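Local coordinates for microtubule-associated protein 1 light chain 3 (Plasmodium falciparum, PDB 4EOY), which is the Atg8 protein of the malaria parasite, a ubiquitin-fold protein that binds its partner Atg3 and probably acts in autophagy-related membrane processes, at residues A[12-15]-A[16-19]; A[56-60]-A[61-65]; A[99-102]-A[103-107]. The protein carries 3 engineered substitutions. All blocks are in the same frame, centred on the assembly; numbering follows the deposited sequence.

How the interactions relate
All three interactions lie around the start of a helix in one ubiquitin-like fold. Interaction 1 opens helix 14-27, the second and longer of the two helices that precede the mixed four-stranded sheet; interaction 2 follows strand 51-55 and opens helix 60-72; interaction 3, later still, opens helix 103-110. Interactions 2 and 3 are neighbours, their centres about 7 Å apart: Lys64 NZ reaches Thr99 OG1 (2.7 Å), and Met58 O meets Met103 N (2.9 Å). Interaction 2, which touches the bound peptide, is joined to interaction 3 by these contacts. Interaction 1 stands apart, its centre about 26 Å from that of interaction 2 and across the middle of the chain; a calcium ion is modelled there, in doubtful geometry.

Interaction 1 (A[12-15]-A[16-19]); sequences VSFE and NRVA. With CA (calcium ion), chain I.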
loop_
_atom_site.group_PDB
_atom_site.type_symbol
_atom_site.label_atom_id
_atom_site.label_comp_id
_atom_site.label_asym_id
_atom_site.label_seq_id
_atom_site.Cartn_x
_atom_site.Cartn_y
_atom_site.Cartn_z
ATOM N N VAL A 12 7.778 -1.787 13.962
ATOM C CA VAL A 12 7.594 -3.184 14.388
ATOM C C VAL A 12 8.832 -4.014 14.077
ATOM O O VAL A 12 9.412 -3.868 13.016
ATOM C CB VAL A 12 6.424 -3.851 13.628
ATOM C CG1 VAL A 12 6.178 -5.254 14.148
ATOM C CG2 VAL A 12 5.161 -3.004 13.711
ATOM N N SER A 13 9.199 -4.908 14.979
ATOM C CA SER A 13 10.364 -5.790 14.786
ATOM C C SER A 13 10.160 -6.796 13.664
ATOM O O SER A 13 9.026 -7.189 13.402
ATOM C CB SER A 13 10.642 -6.575 16.067
ATOM O OG SER A 13 9.511 -7.360 16.416
ATOM N N PHE A 14 11.255 -7.235 13.036
ATOM C CA PHE A 14 11.206 -8.220 11.932
ATOM C C PHE A 14 10.409 -9.470 12.305
ATOM O O PHE A 14 9.633 -9.993 11.494
ATOM C CB PHE A 14 12.608 -8.639 11.491
ATOM C CG PHE A 14 12.615 -9.761 10.476
ATOM C CD1 PHE A 14 12.435 -9.497 9.129
ATOM C CD2 PHE A 14 12.793 -11.079 10.874
ATOM C CE1 PHE A 14 12.439 -10.524 8.203
ATOM C CE2 PHE A 14 12.790 -12.112 9.948
ATOM C CZ PHE A 14 12.612 -11.832 8.609
ATOM N N GLU A 15 10.595 -9.932 13.537
ATOM C CA GLU A 15 9.981 -11.175 14.018
ATOM C C GLU A 15 8.455 -11.050 14.197
ATOM O O GLU A 15 7.711 -11.984 13.875
ATOM C CB GLU A 15 10.658 -11.661 15.313
ATOM C CG GLU A 15 11.049 -10.567 16.306
ATOM C CD GLU A 15 12.393 -9.886 16.001
ATOM O OE1 GLU A 15 12.948 -10.064 14.884
ATOM O OE2 GLU A 15 12.890 -9.149 16.887
ATOM N N ASN A 16 8.000 -9.896 14.689
ATOM C CA ASN A 16 6.559 -9.605 14.802
ATOM C C ASN A 16 5.869 -9.479 13.446
ATOM O O ASN A 16 4.804 -10.052 13.249
ATOM C CB ASN A 16 6.315 -8.339 15.633
ATOM C CG ASN A 16 6.589 -8.549 17.119
ATOM O OD1 ASN A 16 7.302 -9.471 17.502
ATOM N ND2 ASN A 16 6.029 -7.682 17.962
ATOM N N ARG A 17 6.475 -8.715 12.531
ATOM C CA ARG A 17 6.032 -8.607 11.123
ATOM C C ARG A 17 5.923 -9.936 10.386
ATOM O O ARG A 17 4.964 -10.157 9.658
ATOM C CB ARG A 17 6.966 -7.667 10.334
ATOM C CG ARG A 17 6.752 -6.181 10.622
ATOM C CD ARG A 17 8.044 -5.376 10.568
ATOM N NE ARG A 17 8.863 -5.758 9.425
ATOM C CZ ARG A 17 10.178 -5.601 9.340
ATOM N NH1 ARG A 17 10.870 -5.038 10.324
ATOM N NH2 ARG A 17 10.802 -6.012 8.247
ATOM N N VAL A 18 6.908 -10.815 10.564
ATOM C CA VAL A 18 6.849 -12.162 9.995
ATOM C C VAL A 18 5.655 -12.939 10.556
ATOM O O VAL A 18 4.932 -13.605 9.816
ATOM C CB VAL A 18 8.161 -12.940 10.253
ATOM C CG1 VAL A 18 8.035 -14.377 9.781
ATOM C CG2 VAL A 18 9.326 -12.265 9.550
ATOM N N ALA A 19 5.442 -12.822 11.862
ATOM C CA ALA A 19 4.306 -13.457 12.524
ATOM C C ALA A 19 2.977 -12.874 12.032
ATOM O O ALA A 19 2.036 -13.616 11.785
ATOM C CB ALA A 19 4.428 -13.304 14.035
HETATM CA CA CA I . 8.482 -8.718 12.512
#
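Arg17 and Val12 make the tight side of this helix start. The buried arginine chain, bent at chi2 and chi3, doubles back until Arg17 NH1 points almost straight at Val12 O (3.3 Å, 176°), with the acceptor in the guanidinium plane; on the way Arg17 CG passes Val12 CG1 at 3.7 Å. One guanidinium face lies over Phe14 CA. The Phe14 ring forms the outer margin, perpendicular to the guanidinium, with NH2 at its edge and Val18 CG2 over one face in a CH-pi contact, 3.6 Å from the centroid. The looser, solvent-facing side is made by Glu15 and Asn16. Between the two, Ser13 is the N-cap, its OG accepting only a weak bond from Asn16 N (3.4 Å). The helical bond from Arg17 N to Ser13 O (3.1 Å) is sound. A calcium ion is modelled against Ser13 O and Phe14 O, but it collides with the backbone, including the Arg17 N-H donor; it is hard to reconcile with that bond, and its position and identity are doubtful. The turn begins helix 14-27, which leads into strand 31-38, and is tied to the loop between helix 103-110 and strand 117-122: Arg17 NH2 forms a salt bridge with Asp114, and Phe14 packs on Glu113.

Interaction 2 (A[56-60]-A[61-65]); sequences MNMLV and GEFKF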
loop_
_atom_site.group_PDB
_atom_site.type_symbol
_atom_site.label_atom_id
_atom_site.label_comp_id
_atom_site.label_asym_id
_atom_site.label_seq_id
_atom_site.Cartn_x
_atom_site.Cartn_y
_atom_site.Cartn_z
ATOM N N MET A 56 -6.168 -11.018 -4.412
ATOM C CA MET A 56 -5.081 -11.489 -5.274
ATOM C C MET A 56 -5.306 -11.222 -6.774
ATOM O O MET A 56 -4.351 -10.926 -7.493
ATOM C CB MET A 56 -4.823 -12.973 -5.034
ATOM C CG MET A 56 -5.954 -13.892 -5.465
ATOM S SD MET A 56 -5.486 -15.617 -5.311
ATOM C CE MET A 56 -6.845 -16.418 -6.172
ATOM N N ASN A 57 -6.553 -11.341 -7.241
ATOM C CA ASN A 57 -6.905 -11.127 -8.655
ATOM C C ASN A 57 -7.195 -9.677 -9.055
ATOM O O ASN A 57 -7.462 -9.394 -10.225
ATOM C CB ASN A 57 -8.054 -12.043 -9.086
ATOM C CG ASN A 57 -7.583 -13.427 -9.510
ATOM O OD1 ASN A 57 -6.443 -13.616 -9.939
ATOM N ND2 ASN A 57 -8.468 -14.393 -9.420
ATOM N N MET A 58 -7.102 -8.752 -8.103
ATOM C CA MET A 58 -7.220 -7.328 -8.421
ATOM C C MET A 58 -6.075 -6.875 -9.332
ATOM O O MET A 58 -4.905 -7.150 -9.057
ATOM C CB MET A 58 -7.205 -6.465 -7.156
ATOM C CG MET A 58 -7.155 -4.967 -7.420
ATOM S SD MET A 58 -7.544 -3.947 -5.968
ATOM C CE MET A 58 -9.340 -4.144 -5.941
ATOM N N LEU A 59 -6.415 -6.140 -10.380
ATOM C CA LEU A 59 -5.407 -5.613 -11.291
ATOM C C LEU A 59 -4.621 -4.483 -10.641
ATOM O O LEU A 59 -5.157 -3.708 -9.851
ATOM C CB LEU A 59 -6.050 -5.112 -12.584
ATOM C CG LEU A 59 -6.649 -6.205 -13.456
ATOM C CD1 LEU A 59 -7.545 -5.596 -14.522
ATOM C CD2 LEU A 59 -5.534 -7.044 -14.066
ATOM N N VAL A 60 -3.343 -4.390 -10.987
ATOM C CA VAL A 60 -2.483 -3.349 -10.435
ATOM C C VAL A 60 -3.083 -1.986 -10.773
ATOM O O VAL A 60 -3.212 -1.135 -9.900
ATOM C CB VAL A 60 -1.027 -3.473 -10.942
ATOM C CG1 VAL A 60 -0.181 -2.288 -10.521
ATOM C CG2 VAL A 60 -0.396 -4.749 -10.421
ATOM N N GLY A 61 -3.475 -1.797 -12.030
ATOM C CA GLY A 61 -4.114 -0.555 -12.459
ATOM C C GLY A 61 -5.327 -0.170 -11.622
ATOM O O GLY A 61 -5.565 1.004 -11.368
ATOM N N GLU A 62 -6.093 -1.163 -11.197
ATOM C CA GLU A 62 -7.263 -0.919 -10.362
ATOM C C GLU A 62 -6.831 -0.498 -8.962
ATOM O O GLU A 62 -7.364 0.460 -8.406
ATOM C CB GLU A 62 -8.152 -2.167 -10.301
ATOM C CG GLU A 62 -8.752 -2.569 -11.639
ATOM C CD GLU A 62 -9.406 -3.949 -11.627
ATOM O OE1 GLU A 62 -9.019 -4.804 -10.797
ATOM O OE2 GLU A 62 -10.302 -4.190 -12.471
ATOM N N PHE A 63 -5.861 -1.210 -8.395
ATOM C CA PHE A 63 -5.377 -0.885 -7.052
ATOM C C PHE A 63 -4.709 0.494 -6.998
ATOM O O PHE A 63 -4.877 1.244 -6.000
ATOM C CB PHE A 63 -4.409 -1.935 -6.542
ATOM C CG PHE A 63 -3.888 -1.641 -5.169
ATOM C CD1 PHE A 63 -4.756 -1.589 -4.089
ATOM C CD2 PHE A 63 -2.537 -1.371 -4.960
ATOM C CE1 PHE A 63 -4.288 -1.313 -2.818
ATOM C CE2 PHE A 63 -2.068 -1.090 -3.695
ATOM C CZ PHE A 63 -2.935 -1.069 -2.623
ATOM N N LYS A 64 -3.972 0.813 -8.067
ATOM C CA LYS A 64 -3.404 2.148 -8.264
ATOM C C LYS A 64 -4.477 3.247 -8.267
ATOM O O LYS A 64 -4.271 4.308 -7.692
ATOM C CB LYS A 64 -2.587 2.220 -9.568
ATOM C CG LYS A 64 -1.238 1.507 -9.501
ATOM C CD LYS A 64 -0.233 1.999 -10.546
ATOM C CE LYS A 64 -0.571 1.537 -11.952
ATOM N NZ LYS A 64 0.574 1.754 -12.886
ATOM N N PHE A 65 -5.609 2.999 -8.920
ATOM C CA PHE A 65 -6.724 3.955 -8.900
ATOM C C PHE A 65 -7.244 4.140 -7.486
ATOM O O PHE A 65 -7.381 5.249 -7.007
ATOM C CB PHE A 65 -7.841 3.491 -9.819
ATOM C CG PHE A 65 -9.081 4.337 -9.750
ATOM C CD1 PHE A 65 -10.075 4.067 -8.810
ATOM C CD2 PHE A 65 -9.264 5.403 -10.622
ATOM C CE1 PHE A 65 -11.216 4.849 -8.740
ATOM C CE2 PHE A 65 -10.409 6.178 -10.558
ATOM C CZ PHE A 65 -11.379 5.901 -9.616
#
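Glu62 turns back on Leu59 because its CG stands anti to its own carbonyl carbon (chi1 -64°) and the chain runs extended from there (chi2 169°), which carries OE1 to Leu59 N. The resulting bond from Leu59 N to Glu62 OE1, 3.0 Å long, arrives from above the carboxylate plane. Leu59 crosses the same acid at a slant: its CB is 3.5 Å from Glu62 OE1, and its CD1 is 3.7 Å from OE2. Met58 takes the other course. With CG anti to the backbone N (chi1 173°) and the chain still extended at chi2, its sulfur reaches the flank of Phe63, where Met58 SD lies 3.8 Å from Phe63 CB and obliquely to the ring, a Met-aromatic contact. Underneath, Leu59 O receives Phe63 N at 3.0 Å, and Val60 O receives Lys64 N at 2.8 Å. The Lys64 chain leans on Val60, its NZ hydrogen-bonded to Thr99 OG1 and Pro97 O. The Glu62-Leu59 bond resembles the N3-to-N-cap half of a capping box, but leucine offers no side-chain acceptor for Glu62 N, and no capping box forms. The turn starts helix 60-72 of the ubiquitin fold at the Atg3-binding site, where aromatic side-chain packing from the bound peptide reaches Met58 and Glu62.

Interaction 3 (A[99-102]-A[103-107]); sequences TGLL and MQDLY
Leu101 meets two side chains of the following helix turn, each at about a right angle. Its two methyl branches divide the work: Leu101 CD1 touches Leu106 CD1 at 4.1 Å, an apolar contact, whereas Leu101 CD2 approaches Asp105 OD2 at 4.2 Å. Leu102 runs at a slant to Asp105, with Leu102 CB 3.6 Å from Asp105 OD2. What places the carboxylate here is the first torsion of Asp105, turning CG back toward its own backbone N (chi1 -73°), which with the turn at chi2 presents OD2 to Leu102 N. The bond that Asp105 OD2 accepts from Leu102 N is weak, at 3.4 Å. Leu102 is the N-cap and has a purely aliphatic side chain, so the reciprocal bond of a capping box is missing. Leu102 O nevertheless takes two weak bonds, from Asp105 N at 3.0 Å and from Leu106 N at 3.5 Å. A carboxylate held at the amino end of a helix is probably favoured by the helix dipole. The first side-chain bond of Met103 leads away from the loop, and the buried residue packs on Val60, Phe63 and Leu117. This turn opens helix 103-110 beside helix 60-72, with Leu106 also packed on Val60, and against the sheet, where Met103 and Leu106 both touch Leu117 of strand 117-122 and Met103 also meets Ile32 of strand 31-38.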
loop_
_atom_site.group_PDB
_atom_site.type_symbol
_atom_site.label_atom_id
_atom_site.label_comp_id
_atom_site.label_asym_id
_atom_site.label_seq_id
_atom_site.Cartn_x
_atom_site.Cartn_y
_atom_site.Cartn_z
ATOM N N THR A 99 0.843 -1.857 -15.057
ATOM C CA THR A 99 -0.600 -1.693 -14.908
ATOM C C THR A 99 -1.383 -2.962 -15.246
ATOM O O THR A 99 -2.384 -3.260 -14.584
ATOM C CB THR A 99 -1.115 -0.493 -15.725
ATOM O OG1 THR A 99 -0.670 0.724 -15.103
ATOM C CG2 THR A 99 -2.641 -0.468 -15.793
ATOM N N GLY A 100 -0.912 -3.723 -16.236
ATOM C CA GLY A 100 -1.644 -4.893 -16.735
ATOM C C GLY A 100 -1.383 -6.221 -16.034
ATOM O O GLY A 100 -1.669 -7.270 -16.591
ATOM N N LEU A 101 -0.856 -6.174 -14.815
ATOM C CA LEU A 101 -0.538 -7.370 -14.034
ATOM C C LEU A 101 -1.557 -7.533 -12.910
ATOM O O LEU A 101 -2.319 -6.606 -12.616
ATOM C CB LEU A 101 0.866 -7.263 -13.425
ATOM C CG LEU A 101 2.077 -7.339 -14.369
ATOM C CD1 LEU A 101 3.390 -7.160 -13.605
ATOM C CD2 LEU A 101 2.091 -8.643 -15.149
ATOM N N LEU A 102 -1.565 -8.722 -12.305
ATOM C CA LEU A 102 -2.335 -8.995 -11.090
ATOM C C LEU A 102 -1.540 -8.562 -9.871
ATOM O O LEU A 102 -0.313 -8.550 -9.887
ATOM C CB LEU A 102 -2.640 -10.493 -10.959
ATOM C CG LEU A 102 -3.474 -11.191 -12.022
ATOM C CD1 LEU A 102 -3.590 -12.656 -11.639
ATOM C CD2 LEU A 102 -4.853 -10.575 -12.194
ATOM N N MET A 103 -2.239 -8.223 -8.793
ATOM C CA MET A 103 -1.574 -7.862 -7.539
ATOM C C MET A 103 -0.847 -9.046 -6.922
ATOM O O MET A 103 0.078 -8.868 -6.132
ATOM C CB MET A 103 -2.575 -7.278 -6.517
ATOM C CG MET A 103 -2.935 -5.804 -6.735
ATOM S SD MET A 103 -1.522 -4.675 -6.596
ATOM C CE MET A 103 -0.901 -4.987 -4.954
ATOM N N GLN A 104 -1.250 -10.265 -7.275
ATOM C CA GLN A 104 -0.507 -11.435 -6.842
ATOM C C GLN A 104 0.894 -11.442 -7.456
ATOM O O GLN A 104 1.849 -11.848 -6.800
ATOM C CB GLN A 104 -1.241 -12.719 -7.220
ATOM C CG GLN A 104 -0.551 -13.999 -6.754
ATOM C CD GLN A 104 -0.533 -14.149 -5.240
ATOM O OE1 GLN A 104 -1.382 -13.578 -4.531
ATOM N NE2 GLN A 104 0.420 -14.932 -4.731
ATOM N N ASP A 105 1.001 -11.016 -8.715
ATOM C CA ASP A 105 2.263 -11.043 -9.429
ATOM C C ASP A 105 3.267 -10.134 -8.728
ATOM O O ASP A 105 4.379 -10.556 -8.398
ATOM C CB ASP A 105 2.053 -10.652 -10.886
ATOM C CG ASP A 105 1.361 -11.736 -11.670
ATOM O OD1 ASP A 105 1.741 -12.935 -11.486
ATOM O OD2 ASP A 105 0.452 -11.402 -12.471
ATOM N N LEU A 106 2.839 -8.912 -8.438
ATOM C CA LEU A 106 3.641 -7.990 -7.657
ATOM C C LEU A 106 4.091 -8.649 -6.371
ATOM O O LEU A 106 5.262 -8.527 -5.987
ATOM C CB LEU A 106 2.862 -6.705 -7.346
ATOM C CG LEU A 106 3.157 -5.529 -8.266
ATOM C CD1 LEU A 106 2.844 -5.887 -9.700
ATOM C CD2 LEU A 106 2.407 -4.269 -7.825
ATOM N N TYR A 107 3.164 -9.337 -5.700
ATOM C CA TYR A 107 3.475 -9.988 -4.438
ATOM C C TYR A 107 4.537 -11.053 -4.646
ATOM O O TYR A 107 5.534 -11.061 -3.953
ATOM C CB TYR A 107 2.231 -10.612 -3.819
ATOM C CG TYR A 107 2.448 -11.151 -2.434
ATOM C CD1 TYR A 107 2.550 -10.300 -1.360
ATOM C CD2 TYR A 107 2.535 -12.508 -2.196
ATOM C CE1 TYR A 107 2.757 -10.773 -0.083
ATOM C CE2 TYR A 107 2.732 -13.004 -0.913
ATOM C CZ TYR A 107 2.840 -12.122 0.143
ATOM O OH TYR A 107 3.037 -12.573 1.438
#